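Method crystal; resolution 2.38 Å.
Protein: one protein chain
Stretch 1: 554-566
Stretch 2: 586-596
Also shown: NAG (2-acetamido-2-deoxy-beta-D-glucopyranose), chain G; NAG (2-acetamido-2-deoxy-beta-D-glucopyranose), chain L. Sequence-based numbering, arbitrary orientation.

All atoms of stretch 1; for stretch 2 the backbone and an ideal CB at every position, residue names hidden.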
# COMPACT_ATOMS: atom_id res chain seq x y z
N ASN A 554 31.38 23.95 2.41
CA ASN A 554 31.72 23.44 3.73
C ASN A 554 31.45 21.93 3.75
O ASN A 554 31.17 21.33 2.69
CB ASN A 554 30.99 24.17 4.88
CG ASN A 554 29.55 24.51 4.57
OD1 ASN A 554 28.86 23.77 3.87
ND2 ASN A 554 29.08 25.65 5.11
N ALA A 555 31.55 21.35 4.95
CA ALA A 555 31.53 19.89 5.14
C ALA A 555 30.22 19.25 4.71
O ALA A 555 30.23 18.22 4.03
CB ALA A 555 31.78 19.55 6.60
N THR A 556 29.07 19.83 5.11
CA THR A 556 27.80 19.16 4.84
C THR A 556 27.43 19.23 3.37
O THR A 556 26.87 18.27 2.84
CB THR A 556 26.67 19.74 5.70
OG1 THR A 556 26.36 21.08 5.27
CG2 THR A 556 27.10 19.77 7.17
N LEU A 557 27.82 20.32 2.68
CA LEU A 557 27.65 20.36 1.23
C LEU A 557 28.58 19.37 0.53
O LEU A 557 28.18 18.71 -0.45
CB LEU A 557 27.89 21.78 0.69
CG LEU A 557 27.65 21.99 -0.81
CD1 LEU A 557 26.29 21.49 -1.23
CD2 LEU A 557 27.77 23.45 -1.17
N ALA A 558 29.82 19.21 1.03
CA ALA A 558 30.72 18.27 0.39
C ALA A 558 30.36 16.82 0.70
O ALA A 558 30.70 15.92 -0.08
CB ALA A 558 32.15 18.55 0.79
N SER A 559 29.68 16.57 1.82
CA SER A 559 29.28 15.20 2.12
C SER A 559 28.17 14.74 1.19
O SER A 559 28.12 13.57 0.83
CB SER A 559 28.89 15.05 3.58
OG SER A 559 27.48 15.08 3.72
N THR A 560 27.32 15.67 0.74
CA THR A 560 26.32 15.28 -0.24
C THR A 560 26.94 15.07 -1.61
O THR A 560 26.56 14.13 -2.33
CB THR A 560 25.22 16.34 -0.29
OG1 THR A 560 24.95 16.81 1.03
CG2 THR A 560 23.98 15.74 -0.82
N VAL A 561 27.92 15.91 -1.97
CA VAL A 561 28.52 15.83 -3.29
C VAL A 561 29.38 14.57 -3.42
O VAL A 561 29.36 13.92 -4.46
CB VAL A 561 29.27 17.15 -3.59
CG1 VAL A 561 30.15 17.09 -4.84
CG2 VAL A 561 28.28 18.26 -3.74
N VAL A 562 29.99 14.12 -2.31
CA VAL A 562 30.85 12.93 -2.36
C VAL A 562 30.00 11.67 -2.50
O VAL A 562 30.42 10.67 -3.11
CB VAL A 562 31.82 12.96 -1.14
CG1 VAL A 562 32.30 11.60 -0.66
CG2 VAL A 562 33.05 13.78 -1.52
N THR A 563 28.73 11.76 -2.09
CA THR A 563 27.93 10.57 -2.25
C THR A 563 27.11 10.56 -3.53
O THR A 563 26.58 9.50 -3.88
CB THR A 563 27.05 10.37 -1.03
OG1 THR A 563 26.08 11.43 -0.94
CG2 THR A 563 27.91 10.41 0.21
N ILE A 564 26.98 11.70 -4.22
CA ILE A 564 26.59 11.64 -5.63
C ILE A 564 27.63 10.86 -6.40
O ILE A 564 27.30 9.86 -7.05
CB ILE A 564 26.37 13.04 -6.21
CG1 ILE A 564 25.26 13.70 -5.41
CG2 ILE A 564 25.94 12.94 -7.64
CD1 ILE A 564 25.09 15.20 -5.57
N ILE A 565 28.91 11.19 -6.20
CA ILE A 565 30.01 10.57 -6.94
C ILE A 565 30.25 9.12 -6.50
O ILE A 565 30.57 8.26 -7.33
CB ILE A 565 31.28 11.44 -6.79
CG1 ILE A 565 30.96 12.91 -7.12
CG2 ILE A 565 32.39 10.96 -7.70
CD1 ILE A 565 30.62 13.21 -8.58
N SER A 566 30.05 8.81 -5.21
CA SER A 566 30.12 7.43 -4.73
C SER A 566 29.03 6.55 -5.33
O SER A 566 29.28 5.38 -5.65
CB SER A 566 30.01 7.39 -3.22
OG SER A 566 30.10 6.06 -2.72
N UNK A 586 35.28 17.37 -10.86
CA UNK A 586 34.44 18.02 -9.84
C UNK A 586 34.81 17.63 -8.42
O UNK A 586 34.71 18.47 -7.51
CB UNK A 586 32.97 17.68 -10.08
N UNK A 587 35.20 16.37 -8.20
CA UNK A 587 35.72 15.94 -6.90
C UNK A 587 37.04 16.65 -6.60
O UNK A 587 37.29 17.07 -5.45
CB UNK A 587 35.91 14.42 -6.87
N UNK A 588 37.87 16.87 -7.63
CA UNK A 588 39.18 17.50 -7.46
C UNK A 588 39.06 18.95 -7.03
O UNK A 588 39.79 19.42 -6.14
CB UNK A 588 39.98 17.41 -8.76
N UNK A 589 38.10 19.67 -7.59
CA UNK A 589 37.92 21.07 -7.25
C UNK A 589 37.14 21.25 -5.96
O UNK A 589 37.31 22.29 -5.32
CB UNK A 589 37.21 21.80 -8.39
N UNK A 590 36.28 20.28 -5.60
CA UNK A 590 35.61 20.28 -4.30
C UNK A 590 36.62 20.25 -3.17
O UNK A 590 36.49 21.01 -2.20
CB UNK A 590 34.66 19.09 -4.18
N UNK A 591 37.68 19.46 -3.33
CA UNK A 591 38.72 19.33 -2.33
C UNK A 591 39.58 20.60 -2.26
O UNK A 591 40.04 20.98 -1.17
CB UNK A 591 39.59 18.11 -2.63
N UNK A 592 39.76 21.30 -3.37
CA UNK A 592 40.49 22.56 -3.34
C UNK A 592 39.70 23.65 -2.61
O UNK A 592 40.30 24.48 -1.91
CB UNK A 592 40.82 23.01 -4.77
N UNK A 593 38.38 23.62 -2.69
CA UNK A 593 37.54 24.72 -2.26
C UNK A 593 36.93 24.52 -0.89
O UNK A 593 36.20 25.40 -0.43
CB UNK A 593 36.42 24.94 -3.28
N UNK A 594 37.15 23.37 -0.26
CA UNK A 594 36.40 23.05 0.95
C UNK A 594 36.95 23.88 2.10
O UNK A 594 38.16 24.08 2.23
CB UNK A 594 36.47 21.56 1.27
N UNK A 595 36.04 24.51 2.86
CA UNK A 595 36.38 25.25 4.06
C UNK A 595 36.18 24.33 5.26
O UNK A 595 35.13 23.70 5.38
CB UNK A 595 35.54 26.52 4.19
N UNK A 596 37.19 24.24 6.13
CA UNK A 596 37.08 23.42 7.33
C UNK A 596 37.79 24.12 8.48
O UNK A 596 38.56 25.06 8.28
CB UNK A 596 37.66 22.03 7.10
C1 NAG G . 27.75 26.24 4.95
C2 NAG G . 26.99 26.49 6.28
C3 NAG G . 25.77 27.40 6.06
C4 NAG G . 26.13 28.67 5.29
C5 NAG G . 26.80 28.30 3.97
C6 NAG G . 27.26 29.51 3.18
C7 NAG G . 27.25 24.60 7.83
C8 NAG G . 26.65 23.32 8.34
N2 NAG G . 26.57 25.23 6.87
O3 NAG G . 25.22 27.77 7.32
O4 NAG G . 24.95 29.44 5.04
O5 NAG G . 27.97 27.52 4.25
O6 NAG G . 28.41 29.25 2.39
O7 NAG G . 28.31 25.05 8.27
C1 NAG L . 42.54 26.49 -9.52
C2 NAG L . 41.28 27.20 -8.98
C3 NAG L . 40.13 27.06 -9.98
C4 NAG L . 40.54 27.60 -11.35
C5 NAG L . 41.84 26.95 -11.84
C6 NAG L . 42.38 27.59 -13.10
C7 NAG L . 40.52 27.44 -6.66
C8 NAG L . 40.21 26.72 -5.38
N2 NAG L . 40.91 26.67 -7.68
O3 NAG L . 38.99 27.75 -9.49
O4 NAG L . 39.51 27.36 -12.30
O5 NAG L . 42.88 27.05 -10.84
O6 NAG L . 43.80 27.44 -13.21
O7 NAG L . 40.43 28.66 -6.76

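The two helices run nearly antiparallel, at 164° between their N-to-C directions, with axes 10.8 Å apart at closest approach.

At position 586 CA-to-CB points toward stretch 1, and the ideal CB lies 5.3 Å from Ile 565 CD1. A small or medium apolar group would suit. The residue is Ala 586, which stops short of close contact.

Position 587 is helical (phi/psi -64/-37), with CB directed sideways and 5.0 Å from Ile 565 CG2. A branched aliphatic chain could close this gap. Val 587, chi1 t, does so: its CG2 packs 3.7 Å from Ile 565 CG2.

Positions 588 and 589 have no atom of stretch 1 within 5.5 Å of the ideal CB, so stretch 1 sets no preference and polar residues are acceptable. They are Asp 588 and Glu 589. The O3 of the chain L sugar donates a weak hydrogen bond to Glu 589 OE2 (3.4 Å).

At position 590 CA-to-CB points toward stretch 1. The CA of 590 is 7.1 Å from Ala 558 CA, and its ideal CB is 5.0 Å from Val 561 CG1. Ala 558, Val 561 and Val 562 offer methyl groups but no side-chain polar partner, favouring leucine, isoleucine or methionine. Leu 590 covers all three: CD1 lies 3.8 Å from Ala 558 CB and 3.9 Å from Val 561 CG1, and CD2 lies 3.7 Å from Val 562 CG2, 4.1 Å from Ala 558 CB and 4.2 Å from Val 561 CG1. No other residue of stretch 2 loses as much surface to stretch 1.

Positions 591, 592 and 593 again have nothing of stretch 1 near the ideal CB, and many residues would fit. Val 591, Gln 592 and Lys 593 occupy them; Lys 593 NZ forms a long salt bridge with Glu 589 OE2 (4.0 Å), one turn back.

At position 594 psi rises to 132°, away from helical values. CB points sideways, 5.3 Å from Ala 558 CB, so a longer aliphatic chain could reach the small alanine. Ile 594 extends with both chi angles t, bringing CD1 to 3.7 Å from Ala 558 CB.

Position 595 is also extended (-96/130), its ideal CB 4.9 Å from Asn 554 CA. The visible contact is through the backbone, its O lying 3.8 Å from Asn 554 CA, so many side chains are possible. It is Glu 595. One water bridges the stretches, accepting from Ala 555 N and donating to Glu 595 O, both at 2.8 Å.

At position 596 CA-to-CB points sideways, with no stretch 1 atom within 5.5 Å, so any side chain would suit; the ring of Phe 596 leads away.

Stretch 2 586-596: AVDELVQKIEF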
# COMPACT_ATOMS: atom_id res chain seq x y z
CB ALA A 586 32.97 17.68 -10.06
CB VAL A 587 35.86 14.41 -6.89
CG1 VAL A 587 36.67 13.90 -5.73
CG2 VAL A 587 34.53 13.82 -6.77
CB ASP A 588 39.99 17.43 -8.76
CG ASP A 588 40.54 16.03 -9.08
OD1 ASP A 588 41.08 15.88 -10.21
OD2 ASP A 588 40.40 15.10 -8.24
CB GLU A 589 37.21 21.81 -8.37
CG GLU A 589 37.64 23.26 -8.47
CD GLU A 589 36.51 24.11 -8.92
OE1 GLU A 589 35.50 23.52 -9.38
OE2 GLU A 589 36.64 25.36 -8.83
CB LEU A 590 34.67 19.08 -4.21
CG LEU A 590 33.99 18.71 -2.90
CD1 LEU A 590 32.65 19.37 -2.90
CD2 LEU A 590 33.76 17.22 -2.79
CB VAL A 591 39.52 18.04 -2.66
CG1 VAL A 591 40.72 17.87 -1.80
CG2 VAL A 591 38.62 16.84 -2.41
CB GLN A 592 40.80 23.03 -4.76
CG GLN A 592 41.68 22.08 -5.55
CD GLN A 592 43.09 22.02 -5.01
OE1 GLN A 592 43.62 23.02 -4.50
NE2 GLN A 592 43.72 20.84 -5.11
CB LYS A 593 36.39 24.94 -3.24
CG LYS A 593 36.80 25.45 -4.58
CD LYS A 593 35.96 26.61 -4.99
CE LYS A 593 34.52 26.25 -5.01
NZ LYS A 593 33.93 26.72 -6.28
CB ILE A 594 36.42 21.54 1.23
CG1 ILE A 594 35.67 21.23 2.49
CG2 ILE A 594 37.82 20.96 1.40
CD1 ILE A 594 35.17 19.91 2.45
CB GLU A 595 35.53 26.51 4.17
CG GLU A 595 35.79 27.57 3.09
CD GLU A 595 34.51 28.19 2.54
OE1 GLU A 595 34.38 28.29 1.29
OE2 GLU A 595 33.62 28.57 3.34
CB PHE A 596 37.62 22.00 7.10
CG PHE A 596 39.11 21.91 6.90
CD1 PHE A 596 39.69 22.22 5.66
CD2 PHE A 596 39.93 21.44 7.92
CE1 PHE A 596 41.06 22.12 5.46
CE2 PHE A 596 41.31 21.33 7.74
CZ PHE A 596 41.88 21.66 6.50
O HOH W 1 33.07 22.61 6.97
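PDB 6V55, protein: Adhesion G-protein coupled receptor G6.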